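Local coordinates for protein ochratoxinase (Aspergillus niger, PDB 4C5Z) that hydrolyses the amide bond of ochratoxin A to release L-phenylalanine and ochratoxin alpha, acting as a zinc-dependent carboxypeptidase of the amidohydrolase superfamily, at residues A141-T146 and P178-D183; E264-A269 and I282-T287. All coordinates share one frame; numbering follows the deposited sequence.

Contact 1 of 2, residues A141-T146 and P178-D183; sequences AALSQT and PLCIAD
Thr146 and Asp183 meet at the C-terminal ends of the two segments, their side chains crossing at about a right angle. The carboxylate takes the backbone N-H of Thr146 on the syn lone pair of OD1, a nearly straight bond of 2.8 Å from Thr146 N to Asp183 OD1. With chi1 at -68°, OG1 of Thr146 stands beside its own backbone N and so on the side of the carboxylate, toward OD2, although the modelled separation of Thr146 OG1 from Asp183 OD2 is too short to be trusted in detail. CB of Gln145 lies alongside, 3.6 Å from Asp183 OD1.

Upstream, the backbones run parallel and exchange hydrogen bonds in a ladder. Ala142 N reaches Pro178 O from above the carbonyl plane, and Cys180 N returns to Ala142 O at 3.0 Å. Ser144 N then binds Cys180 O at 3.0 Å, nearly in line with the carbonyl, before Ala182 N closes the series on Ser144 O at 3.1 Å. Strand 142-144, helix 157-164 and strand 179-181 make up a beta-alpha-beta unit of the TIM-barrel domain. On one face of the strand pair CD2 of Leu143 packs 3.7 Å from CB of Cys180; on the other, CD1 of Leu179 approaches CB of Ser144 and the carbonyl oxygen of Ala142.

Further out, Ala191 of helix 185-198 lies against Leu143 and Cys180, while Val160 and Leu161 of helix 157-164 meet Ile181. Ala142 packs against Lys204, the active-site lysine that binds both zinc ions. Back at Asp183, the carboxylate that accepts the Thr146 N-H also forms salt bridges across a subunit interface of the homooctamer, OD1 with Arg193 and OD2 with Arg190 of a second subunit.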
# COMPACT_ATOMS: atom_id res chain seq x y z
N ALA A 141 0.20 24.55 -4.76
CA ALA A 141 -1.19 24.14 -4.66
C ALA A 141 -1.97 25.07 -3.74
O ALA A 141 -1.48 25.49 -2.69
CB ALA A 141 -1.27 22.71 -4.12
N ALA A 142 -3.21 25.37 -4.15
CA ALA A 142 -4.21 25.94 -3.22
C ALA A 142 -4.57 24.90 -2.16
O ALA A 142 -4.82 23.73 -2.47
CB ALA A 142 -5.47 26.33 -3.98
N LEU A 143 -4.61 25.33 -0.91
CA LEU A 143 -5.02 24.45 0.17
C LEU A 143 -6.51 24.50 0.32
O LEU A 143 -7.10 25.58 0.36
CB LEU A 143 -4.39 24.87 1.49
CG LEU A 143 -2.89 25.12 1.46
CD1 LEU A 143 -2.36 24.96 2.87
CD2 LEU A 143 -2.16 24.19 0.49
N SER A 144 -7.11 23.32 0.42
CA SER A 144 -8.54 23.18 0.61
C SER A 144 -8.82 22.06 1.62
O SER A 144 -8.07 21.07 1.70
CB SER A 144 -9.17 22.83 -0.75
OG SER A 144 -10.57 22.72 -0.66
N GLN A 145 -9.89 22.22 2.39
CA GLN A 145 -10.37 21.13 3.19
C GLN A 145 -11.06 20.11 2.28
O GLN A 145 -11.45 20.42 1.12
CB GLN A 145 -11.34 21.61 4.26
CG GLN A 145 -12.58 22.29 3.72
CD GLN A 145 -13.72 22.36 4.71
OE1 GLN A 145 -13.78 23.24 5.54
NE2 GLN A 145 -14.65 21.45 4.59
N THR A 146 -11.19 18.88 2.79
CA THR A 146 -12.04 17.91 2.15
C THR A 146 -13.43 18.54 2.03
O THR A 146 -13.90 19.19 2.98
CB THR A 146 -12.10 16.60 2.94
OG1 THR A 146 -10.82 15.95 2.89
CG2 THR A 146 -13.12 15.66 2.31
N PRO A 178 -1.80 21.10 -8.51
CA PRO A 178 -2.52 22.39 -8.40
C PRO A 178 -3.30 22.55 -7.12
O PRO A 178 -3.72 23.63 -6.76
CB PRO A 178 -3.47 22.37 -9.60
CG PRO A 178 -3.17 21.11 -10.36
CD PRO A 178 -2.47 20.18 -9.44
N LEU A 179 -3.47 21.45 -6.42
CA LEU A 179 -4.35 21.43 -5.28
C LEU A 179 -3.76 20.53 -4.20
O LEU A 179 -3.07 19.53 -4.48
CB LEU A 179 -5.70 20.92 -5.77
CG LEU A 179 -6.68 20.38 -4.75
CD1 LEU A 179 -7.30 21.53 -3.95
CD2 LEU A 179 -7.74 19.57 -5.49
N CYS A 180 -4.03 20.91 -2.96
CA CYS A 180 -3.60 20.17 -1.80
C CYS A 180 -4.74 20.13 -0.82
O CYS A 180 -5.27 21.17 -0.45
CB CYS A 180 -2.42 20.87 -1.19
SG CYS A 180 -1.80 20.01 0.23
N ILE A 181 -5.15 18.93 -0.42
CA ILE A 181 -6.24 18.74 0.50
C ILE A 181 -5.72 18.23 1.82
O ILE A 181 -4.98 17.26 1.89
CB ILE A 181 -7.26 17.77 -0.11
CG1 ILE A 181 -8.20 18.56 -0.99
CG2 ILE A 181 -8.11 17.06 0.95
CD1 ILE A 181 -8.61 17.74 -2.15
N ALA A 182 -6.12 18.91 2.89
CA ALA A 182 -5.57 18.68 4.20
C ALA A 182 -6.67 18.93 5.18
O ALA A 182 -7.38 19.91 5.04
CB ALA A 182 -4.40 19.61 4.45
N ASP A 183 -6.82 18.03 6.16
CA ASP A 183 -7.83 18.16 7.17
C ASP A 183 -7.20 17.99 8.51
O ASP A 183 -6.55 16.97 8.75
CB ASP A 183 -8.92 17.11 6.97
CG ASP A 183 -9.63 17.25 5.63
OD1 ASP A 183 -10.27 18.30 5.36
OD2 ASP A 183 -9.56 16.28 4.84

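Contact 2 of 2, residues E264-A269 and I282-T287; sequences EHVSYA and ILYVAT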
# COMPACT_ATOMS: atom_id res chain seq x y z
N GLU A 264 -9.31 37.42 -1.73
CA GLU A 264 -9.79 37.40 -3.09
C GLU A 264 -11.31 37.38 -3.11
O GLU A 264 -11.94 36.70 -2.32
CB GLU A 264 -9.22 36.21 -3.81
CG GLU A 264 -7.80 36.44 -4.33
CD GLU A 264 -6.78 36.60 -3.19
OE1 GLU A 264 -6.53 35.61 -2.45
OE2 GLU A 264 -6.21 37.72 -3.04
N HIS A 265 -11.89 38.13 -4.04
CA HIS A 265 -13.34 38.22 -4.25
C HIS A 265 -13.98 39.08 -3.19
O HIS A 265 -14.51 40.15 -3.49
CB HIS A 265 -14.00 36.85 -4.31
CG HIS A 265 -13.47 35.99 -5.41
ND1 HIS A 265 -13.88 36.12 -6.72
CD2 HIS A 265 -12.56 34.98 -5.39
CE1 HIS A 265 -13.25 35.23 -7.46
NE2 HIS A 265 -12.43 34.54 -6.68
N VAL A 266 -13.95 38.62 -1.96
CA VAL A 266 -14.43 39.37 -0.80
C VAL A 266 -15.87 39.81 -1.00
O VAL A 266 -16.23 40.89 -0.60
CB VAL A 266 -13.55 40.61 -0.51
CG1 VAL A 266 -13.47 40.85 0.99
CG2 VAL A 266 -12.14 40.42 -1.05
N SER A 267 -16.69 38.96 -1.60
CA SER A 267 -17.98 39.37 -2.14
C SER A 267 -19.00 39.93 -1.17
O SER A 267 -19.90 40.67 -1.58
CB SER A 267 -18.60 38.22 -2.91
OG SER A 267 -17.68 37.72 -3.88
N TYR A 268 -18.91 39.56 0.10
CA TYR A 268 -19.86 40.07 1.08
C TYR A 268 -19.19 41.09 2.02
O TYR A 268 -19.65 41.31 3.14
CB TYR A 268 -20.58 38.91 1.82
CG TYR A 268 -21.61 38.21 0.93
CD1 TYR A 268 -21.22 37.22 0.06
CD2 TYR A 268 -22.96 38.58 0.94
CE1 TYR A 268 -22.11 36.62 -0.79
CE2 TYR A 268 -23.88 37.97 0.09
CZ TYR A 268 -23.43 36.97 -0.78
OH TYR A 268 -24.25 36.30 -1.65
N ALA A 269 -18.12 41.72 1.56
CA ALA A 269 -17.46 42.73 2.36
C ALA A 269 -18.39 43.91 2.57
O ALA A 269 -19.02 44.36 1.63
CB ALA A 269 -16.17 43.19 1.70
N ILE A 282 -4.64 44.75 4.92
CA ILE A 282 -5.02 43.53 4.19
C ILE A 282 -5.44 43.90 2.79
O ILE A 282 -6.31 44.76 2.58
CB ILE A 282 -6.19 42.81 4.89
CG1 ILE A 282 -5.81 42.50 6.34
CG2 ILE A 282 -6.55 41.53 4.19
CD1 ILE A 282 -6.96 42.03 7.20
N LEU A 283 -4.79 43.28 1.82
CA LEU A 283 -5.03 43.57 0.42
C LEU A 283 -6.39 43.02 0.02
O LEU A 283 -6.80 41.95 0.48
CB LEU A 283 -3.91 42.95 -0.43
CG LEU A 283 -3.83 43.37 -1.89
CD1 LEU A 283 -3.51 44.85 -2.03
CD2 LEU A 283 -2.82 42.52 -2.67
N TYR A 284 -7.08 43.79 -0.82
CA TYR A 284 -8.40 43.43 -1.38
C TYR A 284 -8.23 43.19 -2.88
O TYR A 284 -7.92 44.13 -3.61
CB TYR A 284 -9.37 44.59 -1.14
CG TYR A 284 -10.84 44.34 -1.41
CD1 TYR A 284 -11.32 44.10 -2.69
CD2 TYR A 284 -11.75 44.39 -0.38
CE1 TYR A 284 -12.67 43.91 -2.94
CE2 TYR A 284 -13.11 44.20 -0.61
CZ TYR A 284 -13.58 43.95 -1.88
OH TYR A 284 -14.95 43.74 -2.09
N VAL A 285 -8.39 41.95 -3.34
CA VAL A 285 -8.30 41.59 -4.77
C VAL A 285 -9.64 41.10 -5.25
O VAL A 285 -10.00 39.95 -5.05
CB VAL A 285 -7.25 40.48 -5.05
CG1 VAL A 285 -7.20 40.19 -6.55
CG2 VAL A 285 -5.87 40.90 -4.59
N ALA A 286 -10.39 41.97 -5.90
CA ALA A 286 -11.80 41.71 -6.19
C ALA A 286 -12.00 40.57 -7.17
O ALA A 286 -12.92 39.81 -7.03
CB ALA A 286 -12.48 42.97 -6.69
N THR A 287 -11.16 40.48 -8.20
CA THR A 287 -11.31 39.44 -9.23
C THR A 287 -12.69 39.52 -9.96
O THR A 287 -13.39 38.52 -10.20
CB THR A 287 -11.02 38.05 -8.61
OG1 THR A 287 -9.88 38.16 -7.75
CG2 THR A 287 -10.71 37.02 -9.70
O HOH W 1 -15.75 42.47 -4.37
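His265 and Val285 meet in the dizinc site of the amidohydrolase barrel, at the C-terminal ends of the adjoining parallel strands 262-263 and 283-285, and His265 is itself a ligand of the second zinc ion. Its backbone N donates to Val285 O, with 2.8 Å between His265 N and Val285 O. With CG anti to the carbonyl carbon (chi1 -59°), the ring swings back so that Thr287 CB lies over one face, displaced toward the rim and 4.1 Å from the His265 ring centroid.

A second ring is met farther round the loop. Val266 crosses over the phenol of Tyr284 and sets CG2 above its centre, 3.8 Å from the ring centroid and only 6° off the normal, a CH-pi contact; CB comes closer to the hydroxyl end, 3.6 Å from Tyr284 CZ. Ala269, closing the type I turn that begins at Val266, brings CB to the edge of the same ring, 4.0 Å from Tyr284 CE2. Tyr284 OH is joined to the loop by a water, 2.7 Å from OH, that donates a hydrogen bond to His265 O.

Glu264 and Val285 run side by side, OE2 of the glutamate 3.6 Å from Val285 CG2. The carboxylate is held from elsewhere: Ser243 OG is hydrogen-bonded to OE1, while OE2 takes a hydrogen bond from Ser262 OG and a salt bridge from Arg113.

Thr287 also hydrogen-bonds through OG1 to ND1 of His69, a ligand of the first zinc ion. This second-shell threonine probably helps to fix the rotation of the His69 ring and packs against that of His265, and the water lets the buried Tyr284 hydroxyl and His265 carbonyl share a polar partner.

Followed from the N terminus, the chain meets the two contacts in series: contact 1 is complete at 178-183 before contact 2 begins at 264-269, so neither nests in nor crosses the other. Contact 1 closes the excursion through helix 157-164, pairing strands 142-144 and 179-181. The chain then passes along helix 185-198 and strand 203-206, which carries Lys204, and on through strand 242-246. Contact 2 closes a shorter connection around helix 271-280, joining the loop after strand 262-263 to strand 283-285. The centres of contacts 1 and 2 are about 20 Å apart. Lys204 is approached from both, its side chain about 4 Å from that of Ala142 and about 3 Å from that of Glu264.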